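PDB 5A6S: endolysin from Clostridium phage phictp1, which probably binds the bacterial cell wall, as the truncated wall-binding domain of an enzyme that, as in other endolysins, degrades peptidoglycan to release phage. Local coordinates for residues M1-Y7 / V39-V45. The protein carries 1 engineered substitution. Residues are numbered along the deposited sequence; the frame is centred on the assembly and turned at random.
Engineered in segment 1-7: Met-1 (natural residue Val).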
loop_
_atom_site.group_PDB
_atom_site.type_symbol
_atom_site.label_atom_id
_atom_site.label_comp_id
_atom_site.label_asym_id
_atom_site.label_seq_id
_atom_site.Cartn_x
_atom_site.Cartn_y
_atom_site.Cartn_z
ATOM N N MET B 1 -3.249 -5.710 -23.630
ATOM C CA MET B 1 -2.648 -4.828 -22.616
ATOM C C MET B 1 -1.240 -5.315 -22.409
ATOM O O MET B 1 -1.003 -6.517 -22.270
ATOM C CB MET B 1 -3.487 -4.940 -21.320
ATOM C CG MET B 1 -3.087 -4.098 -20.110
ATOM S SD MET B 1 -4.081 -4.520 -18.600
ATOM C CE MET B 1 -5.771 -3.980 -18.919
ATOM N N GLU B 2 -0.290 -4.387 -22.297
ATOM C CA GLU B 2 1.097 -4.776 -22.209
ATOM C C GLU B 2 1.464 -5.353 -20.829
ATOM O O GLU B 2 2.275 -6.286 -20.753
ATOM C CB GLU B 2 1.979 -3.557 -22.459
ATOM C CG GLU B 2 3.467 -3.828 -22.352
ATOM C CD GLU B 2 4.051 -4.473 -23.602
ATOM O OE1 GLU B 2 3.265 -4.705 -24.553
ATOM O OE2 GLU B 2 5.281 -4.701 -23.630
ATOM N N ASN B 3 0.932 -4.749 -19.754
ATOM C CA ASN B 3 1.328 -5.176 -18.393
ATOM C C ASN B 3 0.146 -5.114 -17.464
ATOM O O ASN B 3 -0.688 -4.176 -17.546
ATOM C CB ASN B 3 2.426 -4.268 -17.816
ATOM C CG ASN B 3 3.747 -4.323 -18.555
ATOM O OD1 ASN B 3 4.463 -5.339 -18.592
ATOM N ND2 ASN B 3 4.148 -3.154 -19.071
ATOM N N LEU B 4 0.102 -6.060 -16.527
ATOM C CA LEU B 4 -0.878 -6.078 -15.459
ATOM C C LEU B 4 -0.249 -6.716 -14.208
ATOM O O LEU B 4 0.525 -7.672 -14.311
ATOM C CB LEU B 4 -2.088 -6.909 -15.907
ATOM C CG LEU B 4 -3.271 -7.056 -15.019
ATOM C CD1 LEU B 4 -3.934 -5.735 -14.695
ATOM C CD2 LEU B 4 -4.290 -7.969 -15.686
ATOM N N VAL B 5 -0.594 -6.166 -13.032
ATOM C CA VAL B 5 -0.129 -6.662 -11.764
ATOM C C VAL B 5 -1.289 -7.168 -10.928
ATOM O O VAL B 5 -2.215 -6.456 -10.586
ATOM C CB VAL B 5 0.663 -5.595 -11.007
ATOM C CG1 VAL B 5 1.343 -6.214 -9.799
ATOM C CG2 VAL B 5 1.707 -4.957 -11.912
ATOM N N VAL B 6 -1.168 -8.428 -10.528
ATOM C CA VAL B 6 -2.133 -9.151 -9.685
ATOM C C VAL B 6 -1.592 -9.286 -8.253
ATOM O O VAL B 6 -0.393 -9.542 -8.016
ATOM C CB VAL B 6 -2.397 -10.604 -10.203
ATOM C CG1 VAL B 6 -3.640 -11.203 -9.547
ATOM C CG2 VAL B 6 -2.603 -10.625 -11.685
ATOM N N TYR B 7 -2.483 -9.078 -7.319
ATOM C CA TYR B 7 -2.223 -9.186 -5.881
ATOM C C TYR B 7 -3.398 -9.924 -5.221
ATOM O O TYR B 7 -4.514 -9.888 -5.721
ATOM C CB TYR B 7 -2.055 -7.797 -5.278
ATOM C CG TYR B 7 -3.276 -6.980 -5.409
ATOM C CD1 TYR B 7 -4.271 -7.027 -4.459
ATOM C CD2 TYR B 7 -3.505 -6.202 -6.537
ATOM C CE1 TYR B 7 -5.388 -6.271 -4.600
ATOM C CE2 TYR B 7 -4.628 -5.460 -6.683
ATOM C CZ TYR B 7 -5.568 -5.483 -5.747
ATOM O OH TYR B 7 -6.688 -4.772 -5.918
ATOM N N VAL B 39 -3.071 -10.447 -22.261
ATOM C CA VAL B 39 -2.126 -9.608 -21.533
ATOM C C VAL B 39 -0.767 -10.099 -21.843
ATOM O O VAL B 39 -0.470 -11.255 -21.664
ATOM C CB VAL B 39 -2.379 -9.591 -19.977
ATOM C CG1 VAL B 39 -1.277 -8.835 -19.254
ATOM C CG2 VAL B 39 -3.714 -8.962 -19.719
ATOM N N LYS B 40 0.111 -9.209 -22.255
ATOM C CA LYS B 40 1.439 -9.628 -22.659
ATOM C C LYS B 40 2.288 -10.082 -21.455
ATOM O O LYS B 40 2.872 -11.162 -21.475
ATOM C CB LYS B 40 2.126 -8.488 -23.394
ATOM C CG LYS B 40 3.326 -8.901 -24.228
ATOM C CD LYS B 40 2.908 -9.296 -25.650
ATOM C CE LYS B 40 4.090 -9.295 -26.626
ATOM N NZ LYS B 40 5.333 -9.951 -26.095
ATOM N N ASN B 41 2.328 -9.251 -20.413
ATOM C CA ASN B 41 3.082 -9.525 -19.182
ATOM C C ASN B 41 2.154 -9.450 -17.964
ATOM O O ASN B 41 1.596 -8.391 -17.601
ATOM C CB ASN B 41 4.277 -8.567 -19.004
ATOM C CG ASN B 41 5.170 -8.453 -20.249
ATOM O OD1 ASN B 41 5.146 -7.448 -20.953
ATOM N ND2 ASN B 41 5.981 -9.442 -20.484
ATOM N N VAL B 42 1.946 -10.603 -17.342
ATOM C CA VAL B 42 1.151 -10.733 -16.128
ATOM C C VAL B 42 2.103 -10.970 -14.941
ATOM O O VAL B 42 2.757 -12.008 -14.830
ATOM C CB VAL B 42 0.201 -11.914 -16.231
ATOM C CG1 VAL B 42 -0.515 -12.122 -14.904
ATOM C CG2 VAL B 42 -0.789 -11.615 -17.343
ATOM N N TYR B 43 2.246 -9.944 -14.128
ATOM C CA TYR B 43 3.057 -9.993 -12.950
ATOM C C TYR B 43 2.141 -10.327 -11.794
ATOM O O TYR B 43 0.987 -9.871 -11.727
ATOM C CB TYR B 43 3.672 -8.633 -12.709
ATOM C CG TYR B 43 4.749 -8.237 -13.625
ATOM C CD1 TYR B 43 4.460 -7.637 -14.835
ATOM C CD2 TYR B 43 6.072 -8.451 -13.302
ATOM C CE1 TYR B 43 5.470 -7.213 -15.660
ATOM C CE2 TYR B 43 7.080 -8.031 -14.134
ATOM C CZ TYR B 43 6.747 -7.404 -15.311
ATOM O OH TYR B 43 7.710 -7.016 -16.146
ATOM N N ALA B 44 2.643 -11.177 -10.913
ATOM C CA ALA B 44 1.986 -11.434 -9.632
ATOM C C ALA B 44 2.923 -11.016 -8.543
ATOM O O ALA B 44 4.116 -11.287 -8.633
ATOM C CB ALA B 44 1.703 -12.917 -9.445
ATOM N N VAL B 45 2.351 -10.486 -7.445
ATOM C CA VAL B 45 3.119 -10.030 -6.327
ATOM C C VAL B 45 2.674 -10.756 -5.030
ATOM O O VAL B 45 1.525 -10.632 -4.600
ATOM C CB VAL B 45 3.080 -8.484 -6.154
ATOM C CG1 VAL B 45 3.778 -8.087 -4.857
ATOM C CG2 VAL B 45 3.811 -7.798 -7.314
#
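Six backbone hydrogen bonds tie 1-7 to 39-45. Ahead of the strands, O of the engineered Met-1 accepts from Lys-40 N (2.9 Å); Glu-2 O, taking Asn-41 N (3.0 Å), opens the ladder. Then Leu-4 N reaches Asn-41 O at 3.0 Å, Leu-4 O takes Tyr-43 N at 2.9 Å, Val-6 N gives to Tyr-43 O at 2.9 Å and Val-6 O accepts Val-45 N at 3.0 Å. This zigzag, in which Leu-4 and Val-6 each bond to the residues flanking their partners, is classic parallel pairing. CA-H...O contacts support it, such as Val-5 CA to Tyr-43 O at 3.4 Å. On one face Val-5 CG1 meets Val-45 CG2 at 3.8 Å, covered by helices 11-23 and 65-77; the Tyr-43 hydroxyl bonds to Tyr-75. On the other, Leu-4 CB lies 3.9 Å from Val-39 CG1, and Val-6 CG2 4.1 Å from Val-42 CG1. Main-chain bonds fix the register of these central strands of the 2-1-3-4 parallel sheet; from Leu-4 and Val-42 onward buried side chains add core on both faces, while the start stays polar and more exposed.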